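Sel1 repeat family protein (Pseudomonas aeruginosa, PDB 6LCH) probably acts as an immunity protein that binds and neutralises the type VI secretion effector PldB through a scaffold of Sel1-like helical repeats. Local coordinates at residues L17-D21 with R56-K60; L172-K177 with V188-V192; F183-L187 with A218-A222; R207-S211 with Y221-L227. One frame throughout, in Å; residues are numbered along the deposited sequence.

Contact 1 (L17-D21 with R56-K60)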
loop_
_atom_site.group_PDB
_atom_site.type_symbol
_atom_site.label_atom_id
_atom_site.label_comp_id
_atom_site.label_asym_id
_atom_site.label_seq_id
_atom_site.Cartn_x
_atom_site.Cartn_y
_atom_site.Cartn_z
ATOM N N LEU A 17 11.791 -5.285 12.459
ATOM C CA LEU A 17 11.978 -6.272 11.406
ATOM C C LEU A 17 13.224 -7.107 11.681
ATOM O O LEU A 17 14.217 -6.598 12.210
ATOM C CB LEU A 17 12.116 -5.622 10.023
ATOM C CG LEU A 17 10.861 -5.049 9.351
ATOM C CD1 LEU A 17 11.190 -4.427 7.997
ATOM C CD2 LEU A 17 9.757 -6.088 9.231
ATOM N N PRO A 18 13.204 -8.389 11.331
ATOM C CA PRO A 18 14.387 -9.232 11.517
ATOM C C PRO A 18 15.455 -8.888 10.496
ATOM O O PRO A 18 15.171 -8.193 9.508
ATOM C CB PRO A 18 13.837 -10.651 11.304
ATOM C CG PRO A 18 12.695 -10.458 10.370
ATOM C CD PRO A 18 12.081 -9.133 10.733
ATOM N N PRO A 19 16.697 -9.335 10.695
ATOM C CA PRO A 19 17.754 -9.007 9.730
ATOM C C PRO A 19 17.472 -9.617 8.363
ATOM O O PRO A 19 16.956 -10.731 8.254
ATOM C CB PRO A 19 19.017 -9.601 10.367
ATOM C CG PRO A 19 18.513 -10.638 11.322
ATOM C CD PRO A 19 17.221 -10.092 11.845
ATOM N N LEU A 20 17.809 -8.867 7.316
ATOM C CA LEU A 20 17.578 -9.301 5.941
ATOM C C LEU A 20 18.767 -10.136 5.484
ATOM O O LEU A 20 19.885 -9.623 5.367
ATOM C CB LEU A 20 17.372 -8.103 5.020
ATOM C CG LEU A 20 16.790 -8.428 3.641
ATOM C CD1 LEU A 20 15.271 -8.490 3.708
ATOM C CD2 LEU A 20 17.247 -7.413 2.597
ATOM N N ASP A 21 18.530 -11.414 5.223
ATOM C CA ASP A 21 19.614 -12.300 4.812
ATOM C C ASP A 21 20.040 -11.986 3.382
ATOM O O ASP A 21 19.186 -11.908 2.492
ATOM C CB ASP A 21 19.193 -13.762 4.917
ATOM C CG ASP A 21 20.258 -14.706 4.393
ATOM O OD1 ASP A 21 21.265 -14.910 5.104
ATOM O OD2 ASP A 21 20.097 -15.227 3.266
ATOM N N ARG A 56 14.899 -19.531 4.685
ATOM C CA ARG A 56 15.992 -18.841 5.356
ATOM C C ARG A 56 15.511 -17.663 6.190
ATOM O O ARG A 56 16.338 -16.973 6.793
ATOM C CB ARG A 56 17.033 -18.366 4.335
ATOM C CG ARG A 56 17.931 -19.467 3.824
ATOM C CD ARG A 56 19.103 -18.919 3.029
ATOM N NE ARG A 56 20.151 -18.312 3.849
ATOM C CZ ARG A 56 21.082 -19.000 4.508
ATOM N NH1 ARG A 56 21.097 -20.324 4.457
ATOM N NH2 ARG A 56 22.000 -18.362 5.215
ATOM N N GLY A 57 14.204 -17.419 6.236
ATOM C CA GLY A 57 13.635 -16.375 7.064
ATOM C C GLY A 57 13.283 -15.083 6.359
ATOM O O GLY A 57 12.937 -14.106 7.035
ATOM N N HIS A 58 13.364 -15.037 5.033
ATOM C CA HIS A 58 13.079 -13.808 4.302
ATOM C C HIS A 58 11.588 -13.501 4.368
ATOM O O HIS A 58 10.767 -14.296 3.901
ATOM C CB HIS A 58 13.536 -13.945 2.852
ATOM C CG HIS A 58 13.728 -12.634 2.158
ATOM N ND1 HIS A 58 12.680 -11.916 1.621
ATOM C CD2 HIS A 58 14.845 -11.907 1.921
ATOM C CE1 HIS A 58 13.146 -10.806 1.075
ATOM N NE2 HIS A 58 14.455 -10.777 1.244
ATOM N N TRP A 59 11.230 -12.346 4.935
ATOM C CA TRP A 59 9.818 -12.117 5.232
ATOM C C TRP A 59 9.039 -11.575 4.038
ATOM O O TRP A 59 7.843 -11.863 3.909
ATOM C CB TRP A 59 9.668 -11.216 6.465
ATOM C CG TRP A 59 10.051 -9.783 6.291
ATOM C CD1 TRP A 59 11.268 -9.222 6.547
ATOM C CD2 TRP A 59 9.202 -8.718 5.848
ATOM N NE1 TRP A 59 11.232 -7.876 6.279
ATOM C CE2 TRP A 59 9.974 -7.541 5.847
ATOM C CE3 TRP A 59 7.864 -8.649 5.443
ATOM C CZ2 TRP A 59 9.451 -6.305 5.464
ATOM C CZ3 TRP A 59 7.349 -7.423 5.057
ATOM C CH2 TRP A 59 8.140 -6.267 5.072
ATOM N N LYS A 60 9.677 -10.821 3.144
ATOM C CA LYS A 60 8.972 -10.405 1.936
ATOM C C LYS A 60 8.744 -11.588 1.005
ATOM O O LYS A 60 7.708 -11.671 0.336
ATOM C CB LYS A 60 9.739 -9.292 1.231
ATOM C CG LYS A 60 9.605 -7.951 1.922
ATOM C CD LYS A 60 10.819 -7.081 1.688
ATOM C CE LYS A 60 10.570 -5.665 2.175
ATOM N NZ LYS A 60 9.661 -4.922 1.260
HETATM O O HOH W 1 14.943 -13.259 9.009
#
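Arg56, just past the end of helix 43-55, reaches out to Asp21: its NE donates to Asp21 OD2 at 3.1 Å, a salt bridge in which the carboxylate oxygen lies at the edge of the guanidinium. The same OD2 accepts from Ala24 N, so Asp21 serves as N-cap of helix 22-34 while pairing with Arg56. Gly57 ends helix 43-55 in a Schellman motif with positive phi (100°), and its O is joined through a water (2.9 Å) to Pro19 O, the latter bond being weak at 3.3 Å. This tight turn lies where one Sel1 repeat meets the next, between helices 43-55 and 59-70 of the TPR-like array, and the loop 17-21 passes over it, running roughly the opposite way (144°). His58 in turn is the N-cap of helix 59-70, with ND1 bonded to Ala61 N and NE2 to Asp25 OD1; Leu20 CD1 packs against it, 3.5 Å from His58 NE2. Trp59, opening the helix, has the largest covered area, 82 Å². Leu17 CD2 sits over its five-membered ring in a CH-pi contact, 4.0 Å from the centroid, Leu17 CD1 lies 3.6 Å from Trp59 CZ2, and Pro18 CG approaches Trp59 CD1 at 4.3 Å.

Contact 2 (L172-K177 with V188-V192)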
loop_
_atom_site.group_PDB
_atom_site.type_symbol
_atom_site.label_atom_id
_atom_site.label_comp_id
_atom_site.label_asym_id
_atom_site.label_seq_id
_atom_site.Cartn_x
_atom_site.Cartn_y
_atom_site.Cartn_z
ATOM N N LEU A 172 -5.614 9.754 1.997
ATOM C CA LEU A 172 -5.592 11.157 2.398
ATOM C C LEU A 172 -6.268 12.025 1.351
ATOM O O LEU A 172 -7.187 12.796 1.658
ATOM C CB LEU A 172 -4.153 11.620 2.612
ATOM C CG LEU A 172 -3.520 11.278 3.950
ATOM C CD1 LEU A 172 -3.904 9.882 4.371
ATOM C CD2 LEU A 172 -2.032 11.423 3.812
ATOM N N GLY A 173 -5.801 11.926 0.106
ATOM C CA GLY A 173 -6.434 12.659 -0.976
ATOM C C GLY A 173 -7.920 12.393 -1.056
ATOM O O GLY A 173 -8.723 13.322 -1.151
ATOM N N ALA A 174 -8.307 11.114 -1.003
ATOM C CA ALA A 174 -9.723 10.764 -0.988
ATOM C C ALA A 174 -10.447 11.458 0.156
ATOM O O ALA A 174 -11.531 12.020 -0.038
ATOM C CB ALA A 174 -9.894 9.248 -0.888
ATOM N N TYR A 175 -9.855 11.447 1.351
ATOM C CA TYR A 175 -10.495 12.078 2.499
ATOM C C TYR A 175 -10.735 13.561 2.251
ATOM O O TYR A 175 -11.855 14.060 2.422
ATOM C CB TYR A 175 -9.647 11.886 3.753
ATOM C CG TYR A 175 -10.150 12.706 4.917
ATOM C CD1 TYR A 175 -11.233 12.277 5.670
ATOM C CD2 TYR A 175 -9.551 13.913 5.256
ATOM C CE1 TYR A 175 -11.703 13.023 6.731
ATOM C CE2 TYR A 175 -10.014 14.665 6.316
ATOM C CZ TYR A 175 -11.092 14.216 7.048
ATOM O OH TYR A 175 -11.559 14.962 8.105
ATOM N N TYR A 176 -9.691 14.284 1.840
ATOM C CA TYR A 176 -9.817 15.726 1.658
ATOM C C TYR A 176 -10.772 16.062 0.524
ATOM O O TYR A 176 -11.548 17.020 0.623
ATOM C CB TYR A 176 -8.446 16.344 1.405
ATOM C CG TYR A 176 -7.732 16.637 2.689
ATOM C CD1 TYR A 176 -8.167 17.660 3.519
ATOM C CD2 TYR A 176 -6.648 15.874 3.094
ATOM C CE1 TYR A 176 -7.533 17.926 4.707
ATOM C CE2 TYR A 176 -6.004 16.136 4.286
ATOM C CZ TYR A 176 -6.452 17.166 5.085
ATOM O OH TYR A 176 -5.826 17.445 6.275
ATOM N N LYS A 177 -10.731 15.284 -0.556
ATOM C CA LYS A 177 -11.641 15.511 -1.672
ATOM C C LYS A 177 -13.088 15.292 -1.256
ATOM O O LYS A 177 -13.968 16.096 -1.579
ATOM C CB LYS A 177 -11.279 14.589 -2.836
ATOM C CG LYS A 177 -12.239 14.687 -4.009
ATOM C CD LYS A 177 -11.869 13.708 -5.111
ATOM C CE LYS A 177 -12.189 12.286 -4.713
ATOM N NZ LYS A 177 -12.062 11.355 -5.858
ATOM N N VAL A 188 -2.736 17.674 -3.504
ATOM C CA VAL A 188 -1.395 17.582 -2.931
ATOM C C VAL A 188 -1.113 16.156 -2.476
ATOM O O VAL A 188 -0.035 15.603 -2.727
ATOM C CB VAL A 188 -1.235 18.584 -1.773
ATOM C CG1 VAL A 188 0.013 18.258 -0.948
ATOM C CG2 VAL A 188 -1.171 20.006 -2.306
ATOM N N TYR A 189 -2.094 15.531 -1.822
ATOM C CA TYR A 189 -1.888 14.209 -1.246
ATOM C C TYR A 189 -1.957 13.102 -2.292
ATOM O O TYR A 189 -1.252 12.092 -2.172
ATOM C CB TYR A 189 -2.908 13.968 -0.139
ATOM C CG TYR A 189 -2.433 14.483 1.195
ATOM C CD1 TYR A 189 -3.176 15.403 1.919
ATOM C CD2 TYR A 189 -1.220 14.061 1.717
ATOM C CE1 TYR A 189 -2.727 15.872 3.145
ATOM C CE2 TYR A 189 -0.764 14.523 2.929
ATOM C CZ TYR A 189 -1.520 15.422 3.641
ATOM O OH TYR A 189 -1.051 15.866 4.849
ATOM N N TYR A 190 -2.815 13.252 -3.304
ATOM C CA TYR A 190 -2.783 12.314 -4.420
ATOM C C TYR A 190 -1.418 12.329 -5.096
ATOM O O TYR A 190 -0.899 11.279 -5.494
ATOM C CB TYR A 190 -3.873 12.648 -5.438
ATOM C CG TYR A 190 -5.278 12.220 -5.063
ATOM C CD1 TYR A 190 -5.598 10.881 -4.868
ATOM C CD2 TYR A 190 -6.289 13.159 -4.931
ATOM C CE1 TYR A 190 -6.893 10.496 -4.538
ATOM C CE2 TYR A 190 -7.577 12.786 -4.598
ATOM C CZ TYR A 190 -7.877 11.459 -4.408
ATOM O OH TYR A 190 -9.167 11.108 -4.077
ATOM N N GLN A 191 -0.818 13.515 -5.228
ATOM C CA GLN A 191 0.491 13.614 -5.864
ATOM C C GLN A 191 1.564 12.947 -5.013
ATOM O O GLN A 191 2.401 12.198 -5.531
ATOM C CB GLN A 191 0.845 15.077 -6.131
ATOM C CG GLN A 191 1.980 15.237 -7.140
ATOM C CD GLN A 191 2.577 16.629 -7.153
ATOM O OE1 GLN A 191 2.494 17.363 -6.171
ATOM N NE2 GLN A 191 3.190 16.998 -8.273
ATOM N N VAL A 192 1.554 13.207 -3.701
ATOM C CA VAL A 192 2.490 12.535 -2.798
ATOM C C VAL A 192 2.356 11.025 -2.926
ATOM O O VAL A 192 3.355 10.293 -2.924
ATOM C CB VAL A 192 2.262 13.003 -1.349
ATOM C CG1 VAL A 192 2.937 12.056 -0.365
ATOM C CG2 VAL A 192 2.765 14.419 -1.162
HETATM O O HOH W 2 -10.942 9.344 -3.947
#
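Leu172 begins the contact by placing CD2 over the face of the Tyr189 ring, 3.8 Å from its centroid, a CH-pi interaction. At Gly173 the backbones come closest, with CA atoms of Gly173 and Tyr189 4.8 Å apart. Gly173 CA lies over the Tyr190 ring, 3.9 Å from the centroid and nearly along the normal; a beta carbon here would clash with Tyr190 CG, so the absence of a side chain lets the ring lie flat on the backbone. Ala174 CA meets the far end of that ring, 3.2 Å from Tyr190 OH. Tyr176 sets its ring rim to rim with Tyr189, the planes only 11° apart and Tyr176 CE2 3.5 Å from Tyr189 CE1. Lys177 packs CE 3.3 Å from Tyr190 OH, and a water links Lys177 NZ (3.0 Å) with Tyr190 OH (2.5 Å). The segment axes approach to 8.1 Å at 168°, the close antiparallel pairing of the two helices in a Sel1 repeat hairpin.

Contact 3 (F183-L187 with A218-A222)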
loop_
_atom_site.group_PDB
_atom_site.type_symbol
_atom_site.label_atom_id
_atom_site.label_comp_id
_atom_site.label_asym_id
_atom_site.label_seq_id
_atom_site.Cartn_x
_atom_site.Cartn_y
_atom_site.Cartn_z
ATOM N N PHE A 183 -10.351 20.417 -2.565
ATOM C CA PHE A 183 -9.753 19.841 -3.768
ATOM C C PHE A 183 -8.252 20.089 -3.870
ATOM O O PHE A 183 -7.511 19.127 -4.137
ATOM C CB PHE A 183 -10.509 20.348 -5.000
ATOM C CG PHE A 183 -11.948 19.909 -5.039
ATOM C CD1 PHE A 183 -12.342 18.742 -4.402
ATOM C CD2 PHE A 183 -12.902 20.660 -5.698
ATOM C CE1 PHE A 183 -13.656 18.329 -4.428
ATOM C CE2 PHE A 183 -14.223 20.254 -5.723
ATOM C CZ PHE A 183 -14.599 19.085 -5.090
ATOM N N PRO A 184 -7.728 21.305 -3.665
ATOM C CA PRO A 184 -6.275 21.487 -3.806
ATOM C C PRO A 184 -5.466 20.763 -2.748
ATOM O O PRO A 184 -4.358 20.308 -3.043
ATOM C CB PRO A 184 -6.095 23.006 -3.708
ATOM C CG PRO A 184 -7.452 23.583 -3.906
ATOM C CD PRO A 184 -8.391 22.578 -3.341
ATOM N N LYS A 185 -5.972 20.653 -1.520
ATOM C CA LYS A 185 -5.281 19.831 -0.533
ATOM C C LYS A 185 -5.392 18.355 -0.877
ATOM O O LYS A 185 -4.473 17.580 -0.590
ATOM C CB LYS A 185 -5.840 20.094 0.862
ATOM C CG LYS A 185 -5.007 19.501 1.981
ATOM C CD LYS A 185 -5.367 20.133 3.307
ATOM C CE LYS A 185 -4.157 20.733 3.984
ATOM N NZ LYS A 185 -4.562 21.515 5.183
ATOM N N ALA A 186 -6.505 17.949 -1.493
ATOM C CA ALA A 186 -6.629 16.576 -1.964
ATOM C C ALA A 186 -5.619 16.290 -3.064
ATOM O O ALA A 186 -4.986 15.228 -3.075
ATOM C CB ALA A 186 -8.051 16.316 -2.462
ATOM N N LEU A 187 -5.445 17.238 -3.988
ATOM C CA LEU A 187 -4.501 17.056 -5.084
ATOM C C LEU A 187 -3.067 16.957 -4.581
ATOM O O LEU A 187 -2.253 16.239 -5.171
ATOM C CB LEU A 187 -4.641 18.207 -6.081
ATOM C CG LEU A 187 -4.246 17.949 -7.536
ATOM C CD1 LEU A 187 -5.107 16.858 -8.157
ATOM C CD2 LEU A 187 -4.352 19.234 -8.341
ATOM N N ALA A 218 -13.136 15.502 -12.053
ATOM C CA ALA A 218 -11.832 16.143 -12.076
ATOM C C ALA A 218 -11.707 17.256 -11.044
ATOM O O ALA A 218 -10.756 18.039 -11.106
ATOM C CB ALA A 218 -11.542 16.693 -13.475
ATOM N N MET A 219 -12.630 17.330 -10.085
ATOM C CA MET A 219 -12.667 18.393 -9.082
ATOM C C MET A 219 -12.654 19.779 -9.721
ATOM O O MET A 219 -12.196 20.749 -9.107
ATOM C CB MET A 219 -11.518 18.245 -8.076
ATOM C CG MET A 219 -11.333 16.811 -7.585
ATOM S SD MET A 219 -10.266 16.632 -6.144
ATOM C CE MET A 219 -8.655 16.355 -6.858
ATOM N N TRP A 220 -13.148 19.871 -10.959
ATOM C CA TRP A 220 -13.238 21.123 -11.707
ATOM C C TRP A 220 -11.864 21.733 -11.966
ATOM O O TRP A 220 -11.728 22.949 -12.106
ATOM C CB TRP A 220 -14.164 22.121 -11.005
ATOM C CG TRP A 220 -15.581 21.663 -11.043
ATOM C CD1 TRP A 220 -16.447 21.769 -12.095
ATOM C CD2 TRP A 220 -16.293 20.988 -10.002
ATOM N NE1 TRP A 220 -17.662 21.217 -11.763
ATOM C CE2 TRP A 220 -17.593 20.729 -10.484
ATOM C CE3 TRP A 220 -15.962 20.586 -8.704
ATOM C CZ2 TRP A 220 -18.560 20.085 -9.716
ATOM C CZ3 TRP A 220 -16.925 19.947 -7.941
ATOM C CH2 TRP A 220 -18.207 19.703 -8.449
ATOM N N TYR A 221 -10.836 20.891 -12.033
ATOM C CA TYR A 221 -9.532 21.342 -12.487
ATOM C C TYR A 221 -9.519 21.430 -14.007
ATOM O O TYR A 221 -10.148 20.629 -14.705
ATOM C CB TYR A 221 -8.433 20.397 -12.004
ATOM C CG TYR A 221 -7.925 20.742 -10.623
ATOM C CD1 TYR A 221 -8.454 20.125 -9.496
ATOM C CD2 TYR A 221 -6.935 21.696 -10.449
ATOM C CE1 TYR A 221 -8.001 20.441 -8.239
ATOM C CE2 TYR A 221 -6.476 22.020 -9.193
ATOM C CZ TYR A 221 -7.016 21.391 -8.092
ATOM O OH TYR A 221 -6.560 21.711 -6.842
ATOM N N ALA A 222 -8.815 22.427 -14.522
ATOM C CA ALA A 222 -8.736 22.568 -15.963
ATOM C C ALA A 222 -7.915 21.421 -16.548
ATOM O O ALA A 222 -6.885 21.042 -15.981
ATOM C CB ALA A 222 -8.122 23.910 -16.348
#
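Two consecutive residues with left-handed backbone angles, Met219 and Trp220, form the centre of a type I' beta turn from Ala218 to Tyr221, closed by Tyr221 N bonding to Ala218 O at 3.0 Å; neither is a glycine. The turn presents three large side chains to the first turn of helix 183-195. Met219 CB lies over the Phe183 ring, 3.7 Å from the centroid, and its sulfur continues beside it as an oblique Met-aromatic contact, with SD 3.4 Å from Phe183 CD1. Beyond the sulfur, Met219 CE touches Leu187 CD1 at 3.8 Å. Trp220 meets Phe183 rim to rim, CE3 to Phe183 CE2 at 3.5 Å. Tyr221 packs on Pro184 and Leu187: Leu187 CD2 covers one face of its ring, 3.8 Å from the centroid, while its hydroxyl end abuts Pro184, OH to CA 3.1 Å. The loop between helices 199-208 and 225-240 is thereby laid against the start of the second helix of a Sel1 repeat. His258 adds a hydrogen bond to Met219 O and an edge-to-face contact with Tyr221. With no hydrogen bond directly between the two segments, their attachment depends on shape and on aromatic, sulfur and aliphatic packing.

Contact 4 (R207-S211 with Y221-L227)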
loop_
_atom_site.group_PDB
_atom_site.type_symbol
_atom_site.label_atom_id
_atom_site.label_comp_id
_atom_site.label_asym_id
_atom_site.label_seq_id
_atom_site.Cartn_x
_atom_site.Cartn_y
_atom_site.Cartn_z
ATOM N N ARG A 207 -6.756 11.286 -15.104
ATOM C CA ARG A 207 -8.117 11.686 -15.445
ATOM C C ARG A 207 -8.443 13.084 -14.938
ATOM O O ARG A 207 -9.230 13.799 -15.571
ATOM C CB ARG A 207 -9.113 10.673 -14.884
ATOM C CG ARG A 207 -8.727 9.228 -15.156
ATOM C CD ARG A 207 -9.926 8.408 -15.595
ATOM N NE ARG A 207 -10.728 9.089 -16.606
ATOM C CZ ARG A 207 -12.043 9.266 -16.528
ATOM N NH1 ARG A 207 -12.717 8.809 -15.481
ATOM N NH2 ARG A 207 -12.687 9.899 -17.499
ATOM N N VAL A 208 -7.858 13.484 -13.806
ATOM C CA VAL A 208 -8.036 14.846 -13.303
ATOM C C VAL A 208 -7.671 15.857 -14.385
ATOM O O VAL A 208 -8.421 16.800 -14.667
ATOM C CB VAL A 208 -7.197 15.057 -12.029
ATOM C CG1 VAL A 208 -6.936 16.534 -11.797
ATOM C CG2 VAL A 208 -7.878 14.421 -10.823
ATOM N N PHE A 209 -6.520 15.659 -15.024
ATOM C CA PHE A 209 -6.044 16.565 -16.058
ATOM C C PHE A 209 -6.382 16.075 -17.462
ATOM O O PHE A 209 -5.791 16.548 -18.439
ATOM C CB PHE A 209 -4.540 16.785 -15.890
ATOM C CG PHE A 209 -4.172 17.325 -14.538
ATOM C CD1 PHE A 209 -4.571 18.599 -14.163
ATOM C CD2 PHE A 209 -3.460 16.555 -13.632
ATOM C CE1 PHE A 209 -4.249 19.106 -12.925
ATOM C CE2 PHE A 209 -3.138 17.056 -12.382
ATOM C CZ PHE A 209 -3.533 18.333 -12.026
ATOM N N GLY A 210 -7.331 15.151 -17.580
ATOM C CA GLY A 210 -7.827 14.729 -18.878
ATOM C C GLY A 210 -9.005 15.583 -19.321
ATOM O O GLY A 210 -9.863 15.949 -18.521
ATOM N N SER A 211 -9.031 15.899 -20.617
ATOM C CA SER A 211 -10.107 16.725 -21.154
ATOM C C SER A 211 -11.429 15.971 -21.212
ATOM O O SER A 211 -12.495 16.581 -21.077
ATOM C CB SER A 211 -9.725 17.226 -22.541
ATOM O OG SER A 211 -9.635 16.151 -23.459
ATOM N N TYR A 221 -10.836 20.891 -12.033
ATOM C CA TYR A 221 -9.532 21.342 -12.487
ATOM C C TYR A 221 -9.519 21.430 -14.007
ATOM O O TYR A 221 -10.148 20.629 -14.705
ATOM C CB TYR A 221 -8.433 20.397 -12.004
ATOM C CG TYR A 221 -7.925 20.742 -10.623
ATOM C CD1 TYR A 221 -8.454 20.125 -9.496
ATOM C CD2 TYR A 221 -6.935 21.696 -10.449
ATOM C CE1 TYR A 221 -8.001 20.441 -8.239
ATOM C CE2 TYR A 221 -6.476 22.020 -9.193
ATOM C CZ TYR A 221 -7.016 21.391 -8.092
ATOM O OH TYR A 221 -6.560 21.711 -6.842
ATOM N N ALA A 222 -8.815 22.427 -14.522
ATOM C CA ALA A 222 -8.736 22.568 -15.963
ATOM C C ALA A 222 -7.915 21.421 -16.548
ATOM O O ALA A 222 -6.885 21.042 -15.981
ATOM C CB ALA A 222 -8.122 23.910 -16.348
ATOM N N PRO A 223 -8.369 20.822 -17.649
ATOM C CA PRO A 223 -7.559 19.805 -18.325
ATOM C C PRO A 223 -6.174 20.338 -18.668
ATOM O O PRO A 223 -5.976 21.537 -18.876
ATOM C CB PRO A 223 -8.363 19.494 -19.590
ATOM C CG PRO A 223 -9.783 19.806 -19.222
ATOM C CD PRO A 223 -9.745 20.889 -18.172
ATOM N N ASP A 224 -5.210 19.422 -18.720
ATOM C CA ASP A 224 -3.811 19.784 -18.937
ATOM C C ASP A 224 -3.167 18.638 -19.700
ATOM O O ASP A 224 -3.060 17.525 -19.174
ATOM C CB ASP A 224 -3.104 20.047 -17.607
ATOM C CG ASP A 224 -1.762 20.746 -17.774
ATOM O OD1 ASP A 224 -1.062 20.483 -18.776
ATOM O OD2 ASP A 224 -1.404 21.559 -16.894
ATOM N N GLU A 225 -2.746 18.905 -20.936
ATOM C CA GLU A 225 -2.269 17.832 -21.804
ATOM C C GLU A 225 -0.966 17.230 -21.287
ATOM O O GLU A 225 -0.825 16.004 -21.222
ATOM C CB GLU A 225 -2.104 18.352 -23.234
ATOM C CG GLU A 225 -2.289 17.295 -24.318
ATOM C CD GLU A 225 -3.737 16.873 -24.496
ATOM O OE1 GLU A 225 -4.626 17.487 -23.869
ATOM O OE2 GLU A 225 -3.987 15.927 -25.272
ATOM N N LYS A 226 -0.000 18.075 -20.909
ATOM C CA LYS A 226 1.277 17.548 -20.432
ATOM C C LYS A 226 1.108 16.823 -19.105
ATOM O O LYS A 226 1.660 15.735 -18.907
ATOM C CB LYS A 226 2.316 18.660 -20.287
ATOM C CG LYS A 226 1.970 19.997 -20.896
ATOM C CD LYS A 226 3.162 20.929 -20.733
ATOM C CE LYS A 226 2.895 22.315 -21.272
ATOM N NZ LYS A 226 4.034 23.217 -20.943
ATOM N N LEU A 227 0.361 17.424 -18.174
ATOM C CA LEU A 227 0.113 16.772 -16.893
ATOM C C LEU A 227 -0.616 15.448 -17.083
ATOM O O LEU A 227 -0.268 14.446 -16.448
ATOM C CB LEU A 227 -0.682 17.703 -15.974
ATOM C CG LEU A 227 0.115 18.561 -14.987
ATOM C CD1 LEU A 227 1.166 19.397 -15.701
ATOM C CD2 LEU A 227 -0.802 19.448 -14.161
#
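Phe209 lies with one face of its ring under Leu227: Leu227 CD2 is 3.6 Å from the ring centroid and only 8° off the normal, a nearly ideal CH-pi contact. The arrangement joins the C-terminal end of helix 199-208 to the N-terminal end of helix 225-240, with the intervening loop bringing residues 221-224 back over the end of helix 199-208 in this all-helical, TPR-like fold. Phe209 is the first residue to leave helical geometry, which turns its carbonyl out of helix 199-208 and towards the returning chain. Ala222 O of that chain lies at the edge of the Phe209 ring, 3.8 Å from Phe209 CD1; separately, Asp224 CB packs 4.0 Å from Phe209 CB. Further back, Val208 CG1 packs on Tyr221 CB at 4.1 Å, next to Leu187 of helix 183-195, which also touches Phe209. On the more exposed side Pro223 rests against the chain just after the helix, its CB 3.6 Å from Ser211 CA and its CG 3.9 Å from Gly210 O. Asp224 then takes the N-cap position of helix 225-240; its OD1 accepts a weak capping bond from Leu227 N at 3.4 Å. The backbone of the same residue ties the segments together, Asp224 N donating to Phe209 O at 2.9 Å, with a nearly straight angle of 176°.

Contacts 2, 3 and 4 form one continuous cluster in the C-terminal half, whereas contact 1 lies on the opposite side of the chain's centre, its centre 33 Å from that of contact 2 and 43 Å from that of contact 4. Contacts 2 and 3 share helix 183-195, with centres 9 Å apart, and meet where Gly173 O lies 3.3 Å from Ala186 CB and Lys177 CD 3.5 Å from Met219 SD. Contact 3 passes into contact 4 through the shared Tyr221 and Ala222; Leu187 CD2 is 3.9 Å from Phe209 CZ. Contacts 2 and 4 do not touch, their nearest atoms being about 6 Å apart, so contact 3 bridges the repeat hairpin 166-195 and the join between helices 199-208 and 225-240.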